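Local coordinates for putative acid phosphatase WZB (PDB 2WMY), which probably removes phosphate from phosphotyrosine in proteins, a reaction of low molecular weight tyrosine phosphatases, at residues 9-14 with 36-41; 31-36 with 143-148. The protein carries 1 engineered substitution. All coordinates share one frame; numbering follows the deposited sequence.

Interaction 1 of 2, residues 9-14 with 36-41; sequences DSILVI and KKINSA
V13 and S40 meet where two parallel strands, 10-14 and 37-41, run closest, with CA atoms 4.3 Å apart. Backbone bonds zip the pair together. Toward strand 37-41, strand 10-14 uses its odd residues: I11 and V13 each donate N-H and accept through O, reaching K37, N39 and A41. L12 and I14 bond the other way, to strand 84-87. The shortest bond runs from V13 N to N39 O, at 2.7 Å and nearly straight (173°). V13 O accepts one hydrogen bond, from A41 N at 2.9 Å; the CA-H of S40 adds a bent contact to the same oxygen.

On the face that carries I11, V13, I38 and S40 the residues are buried and the packing is mostly apolar. I11 CB lies 4.1 Å from I38 CG1, and the CG2 methyls of V13 and I38 meet farther along. The exception is S40, whose OG sits between its backbone N and carbonyl carbon (chi1 64°) and bonds to E26 OE1 and N18 ND2. On the other face L12 CD1 reaches across to the backbone of S40, and I14 CG2 rests 3.4 Å from A41 O. N39, on this face, bonds through ND2 to Y82 OH.

The D9 end is looser and meets solvent. The bond from K37 N to D9 O is long (3.4 Å) and weak. D9 OD1 and K36 NZ stay 4.5 Å apart, too far for a salt bridge. K37 bends at chi3, lays CE beside S10 OG and gives its NZ to Q81 O.

This is the first beta-alpha-beta unit of the parallel sheet. Helix 21-32 crosses over between the strands, and its L29 and S22 cover the V13 face. Strand 37-42 is an edge strand of the sheet within this chain. Strand 10-15 is flanked on its other side by strand 84-87 and leads into C15, the predicted nucleophile.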
# COMPACT_ATOMS: atom_id res chain seq x y z
N ASP A 9 5.00 -13.05 -7.79
CA ASP A 9 3.95 -13.80 -7.13
C ASP A 9 3.64 -13.24 -5.75
O ASP A 9 2.57 -13.48 -5.20
CB ASP A 9 4.33 -15.28 -7.04
CG ASP A 9 3.11 -16.19 -6.92
OD1 ASP A 9 1.97 -15.68 -6.93
OD2 ASP A 9 3.30 -17.42 -6.82
N SER A 10 4.59 -12.50 -5.19
CA SER A 10 4.43 -11.89 -3.88
C SER A 10 4.48 -10.37 -3.99
O SER A 10 5.34 -9.82 -4.67
CB SER A 10 5.54 -12.36 -2.94
OG SER A 10 5.73 -13.77 -3.04
N ILE A 11 3.55 -9.70 -3.32
CA ILE A 11 3.52 -8.23 -3.32
C ILE A 11 3.48 -7.63 -1.91
O ILE A 11 2.63 -8.00 -1.09
CB ILE A 11 2.32 -7.68 -4.13
CG1 ILE A 11 2.29 -8.27 -5.54
CG2 ILE A 11 2.38 -6.16 -4.20
CD1 ILE A 11 1.10 -7.77 -6.35
N LEU A 12 4.40 -6.71 -1.64
CA LEU A 12 4.40 -5.96 -0.39
C LEU A 12 4.00 -4.52 -0.66
O LEU A 12 4.71 -3.78 -1.34
CB LEU A 12 5.78 -6.02 0.28
CG LEU A 12 5.88 -5.40 1.69
CD1 LEU A 12 5.00 -6.13 2.70
CD2 LEU A 12 7.32 -5.36 2.17
N VAL A 13 2.84 -4.12 -0.12
CA VAL A 13 2.37 -2.75 -0.25
C VAL A 13 2.85 -1.88 0.91
O VAL A 13 2.68 -2.23 2.07
CB VAL A 13 0.83 -2.70 -0.34
CG1 VAL A 13 0.35 -1.27 -0.58
CG2 VAL A 13 0.34 -3.63 -1.45
N ILE A 14 3.43 -0.73 0.61
CA ILE A 14 4.08 0.05 1.65
C ILE A 14 3.71 1.53 1.69
O ILE A 14 3.75 2.23 0.66
CB ILE A 14 5.62 -0.06 1.53
CG1 ILE A 14 6.04 -1.53 1.50
CG2 ILE A 14 6.29 0.71 2.67
CD1 ILE A 14 7.45 -1.75 1.01
N LYS A 36 -2.44 -14.46 -5.18
CA LYS A 36 -1.12 -13.99 -4.78
C LYS A 36 -1.01 -13.71 -3.28
O LYS A 36 -2.00 -13.39 -2.64
CB LYS A 36 -0.75 -12.72 -5.56
CG LYS A 36 -0.77 -12.89 -7.07
CD LYS A 36 -0.15 -11.68 -7.75
CE LYS A 36 -0.40 -11.70 -9.25
NZ LYS A 36 -0.06 -13.01 -9.87
N LYS A 37 0.20 -13.83 -2.75
CA LYS A 37 0.47 -13.41 -1.38
C LYS A 37 0.66 -11.89 -1.33
O LYS A 37 1.67 -11.37 -1.81
CB LYS A 37 1.72 -14.11 -0.82
CG LYS A 37 1.98 -13.82 0.65
CD LYS A 37 3.24 -14.53 1.16
CE LYS A 37 4.49 -14.04 0.44
NZ LYS A 37 5.73 -14.42 1.17
N ILE A 38 -0.32 -11.19 -0.77
CA ILE A 38 -0.28 -9.73 -0.75
C ILE A 38 -0.38 -9.19 0.67
O ILE A 38 -1.40 -9.38 1.34
CB ILE A 38 -1.38 -9.12 -1.63
CG1 ILE A 38 -1.17 -9.55 -3.09
CG2 ILE A 38 -1.36 -7.60 -1.54
CD1 ILE A 38 -2.25 -9.11 -4.03
N ASN A 39 0.68 -8.51 1.12
CA ASN A 39 0.71 -7.92 2.45
C ASN A 39 1.22 -6.48 2.43
O ASN A 39 1.50 -5.93 1.36
CB ASN A 39 1.53 -8.79 3.40
CG ASN A 39 0.80 -10.08 3.77
OD1 ASN A 39 -0.28 -10.04 4.38
ND2 ASN A 39 1.37 -11.22 3.39
N SER A 40 1.34 -5.87 3.60
CA SER A 40 1.63 -4.45 3.68
C SER A 40 2.41 -4.09 4.93
O SER A 40 2.34 -4.79 5.94
CB SER A 40 0.33 -3.66 3.66
OG SER A 40 -0.45 -3.95 4.80
N ALA A 41 3.14 -2.98 4.87
CA ALA A 41 3.94 -2.52 6.01
C ALA A 41 4.27 -1.04 5.85
O ALA A 41 3.97 -0.43 4.82
CB ALA A 41 5.21 -3.33 6.14

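Interaction 2 of 2, residues 31-36 with 143-148; sequences RLLPSK and RWAEKL
L32 and A145 mark the closest backbone approach, with CA atoms 6.5 Å apart, where two helix ends come side by side. L32 closes helix 21-32, and L33 is the first residue to leave helical geometry. A type I turn from L33 to K36 then carries the chain toward the next strand; its bond from K36 N to L33 O is weak. Across from it, helix 127-147 is finishing. L148 N still reaches back to W144 O, but L148 itself has left the helical conformation. The contact lies away from the predicted catalytic residues.

A145 CB is the hub of the side-chain contact. L32 CB touches it at 3.9 Å, and L32 CD1 comes almost as near. L33 CD2 meets A145 CB, also at 3.9 Å. The same branch lies close to A145 CA as well. The first torsion of L33 (chi1 -44°) places its CG 4.2 Å from A145 CB. Its second branch, CD1, continues to L148 CD1 at 4.3 Å. Thus L33 has one methyl on A145 and the other on L148.

K36 joins from the far end of the turn. Its CE passes 4.1 Å from L148 O and 4.3 Å from L148 CB. NZ stands 4.2 Å from L148 O, with no hydrogen bond between them. Beyond the two segments, L32 also touches S141, one turn earlier on the same helix. W144 and R143 turn to other neighbours, bonding to L109 O and W113 O.

With only a methyl at A145, little side chain stands between the two backbones here. No hydrogen bond or salt bridge crosses this small surface patch. It therefore rests on shape and on apolar packing of L32, L33, A145 and L148, with K36 contributing its CE methylene.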
# COMPACT_ATOMS: atom_id res chain seq x y z
N ARG A 31 -8.37 -8.45 -3.69
CA ARG A 31 -9.64 -8.51 -4.39
C ARG A 31 -9.45 -8.85 -5.87
O ARG A 31 -10.20 -9.65 -6.44
CB ARG A 31 -10.27 -7.12 -4.30
CG ARG A 31 -11.76 -7.04 -4.12
CD ARG A 31 -12.15 -5.57 -4.26
NE ARG A 31 -13.36 -5.22 -3.53
CZ ARG A 31 -13.93 -4.02 -3.57
NH1 ARG A 31 -13.39 -3.06 -4.32
NH2 ARG A 31 -15.03 -3.77 -2.87
N LEU A 32 -8.45 -8.24 -6.49
CA LEU A 32 -8.23 -8.35 -7.93
C LEU A 32 -7.33 -9.53 -8.31
O LEU A 32 -7.48 -10.11 -9.39
CB LEU A 32 -7.62 -7.05 -8.47
CG LEU A 32 -8.51 -5.81 -8.42
CD1 LEU A 32 -7.68 -4.55 -8.53
CD2 LEU A 32 -9.57 -5.87 -9.52
N LEU A 33 -6.41 -9.87 -7.43
CA LEU A 33 -5.46 -10.95 -7.69
C LEU A 33 -5.46 -11.92 -6.51
O LEU A 33 -4.52 -11.95 -5.72
CB LEU A 33 -4.06 -10.37 -7.93
CG LEU A 33 -4.01 -9.14 -8.85
CD1 LEU A 33 -2.73 -8.36 -8.63
CD2 LEU A 33 -4.16 -9.53 -10.32
N PRO A 34 -6.52 -12.74 -6.41
CA PRO A 34 -6.82 -13.59 -5.25
C PRO A 34 -5.77 -14.67 -4.99
O PRO A 34 -5.71 -15.19 -3.88
CB PRO A 34 -8.15 -14.26 -5.64
CG PRO A 34 -8.69 -13.45 -6.77
CD PRO A 34 -7.50 -12.92 -7.49
N SER A 35 -4.97 -15.01 -6.00
CA SER A 35 -4.06 -16.14 -5.88
C SER A 35 -2.67 -15.76 -5.38
O SER A 35 -1.82 -16.62 -5.18
CB SER A 35 -3.94 -16.88 -7.21
OG SER A 35 -3.41 -16.02 -8.21
N LYS A 36 -2.44 -14.46 -5.18
CA LYS A 36 -1.12 -13.99 -4.78
C LYS A 36 -1.01 -13.71 -3.28
O LYS A 36 -2.00 -13.39 -2.64
CB LYS A 36 -0.75 -12.72 -5.56
CG LYS A 36 -0.77 -12.89 -7.07
CD LYS A 36 -0.15 -11.68 -7.75
CE LYS A 36 -0.40 -11.70 -9.25
NZ LYS A 36 -0.06 -13.01 -9.87
N ARG A 143 -5.02 -0.84 -12.50
CA ARG A 143 -3.98 -0.82 -13.53
C ARG A 143 -2.81 -1.74 -13.21
O ARG A 143 -2.27 -2.38 -14.10
CB ARG A 143 -3.52 0.61 -13.79
CG ARG A 143 -4.66 1.52 -14.23
CD ARG A 143 -4.20 2.92 -14.58
NE ARG A 143 -5.31 3.71 -15.11
CZ ARG A 143 -5.19 4.92 -15.63
NH1 ARG A 143 -4.00 5.50 -15.71
NH2 ARG A 143 -6.26 5.55 -16.09
N TRP A 144 -2.42 -1.83 -11.93
CA TRP A 144 -1.39 -2.80 -11.55
C TRP A 144 -1.87 -4.22 -11.81
O TRP A 144 -1.09 -5.08 -12.20
CB TRP A 144 -0.95 -2.63 -10.09
CG TRP A 144 0.32 -1.83 -9.95
CD1 TRP A 144 0.48 -0.64 -9.30
CD2 TRP A 144 1.61 -2.17 -10.48
NE1 TRP A 144 1.79 -0.22 -9.40
CE2 TRP A 144 2.50 -1.14 -10.11
CE3 TRP A 144 2.10 -3.24 -11.23
CZ2 TRP A 144 3.85 -1.15 -10.47
CZ3 TRP A 144 3.45 -3.25 -11.59
CH2 TRP A 144 4.30 -2.21 -11.21
N ALA A 145 -3.17 -4.46 -11.63
CA ALA A 145 -3.72 -5.79 -11.85
C ALA A 145 -3.74 -6.13 -13.33
O ALA A 145 -3.51 -7.28 -13.71
CB ALA A 145 -5.11 -5.90 -11.26
N GLU A 146 -4.02 -5.13 -14.17
CA GLU A 146 -4.01 -5.33 -15.61
C GLU A 146 -2.63 -5.79 -16.06
O GLU A 146 -2.50 -6.62 -16.95
CB GLU A 146 -4.42 -4.05 -16.33
CG GLU A 146 -5.89 -3.68 -16.17
CD GLU A 146 -6.19 -2.24 -16.55
OE1 GLU A 146 -7.39 -1.86 -16.56
OE2 GLU A 146 -5.23 -1.48 -16.82
N LYS A 147 -1.60 -5.24 -15.43
CA LYS A 147 -0.22 -5.55 -15.78
C LYS A 147 0.21 -6.94 -15.33
O LYS A 147 0.85 -7.67 -16.08
CB LYS A 147 0.72 -4.50 -15.19
CG LYS A 147 0.65 -3.16 -15.88
CD LYS A 147 1.21 -3.25 -17.28
CE LYS A 147 1.01 -1.95 -18.04
NZ LYS A 147 1.60 -2.02 -19.41
N LEU A 148 -0.14 -7.30 -14.10
CA LEU A 148 0.27 -8.59 -13.55
C LEU A 148 -0.73 -9.68 -13.93
O LEU A 148 -0.93 -10.64 -13.19
CB LEU A 148 0.43 -8.49 -12.03
CG LEU A 148 1.27 -7.29 -11.57
CD1 LEU A 148 1.05 -6.98 -10.10
CD2 LEU A 148 2.75 -7.51 -11.86

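Interaction 1 and interaction 2 have centres 11 Å apart and share K36. Along the chain their segments alternate: 9-14, 31-36, 36-41, then 143-148. Helix 21-32 links strand 10-15 to strand 37-42, so interaction 2 lies at the end of the crossover helix whose flanking strands pair in interaction 1. The contacts also touch directly, where I11 CD1 lies 3.8 Å from L148 CD1. Through this packing, the C-terminal helix 127-147 and the residue after it meet the first beta-alpha-beta unit at the start of its strands. The predicted nucleophile C15 follows at the other end of strand 10-15, away from interaction 2.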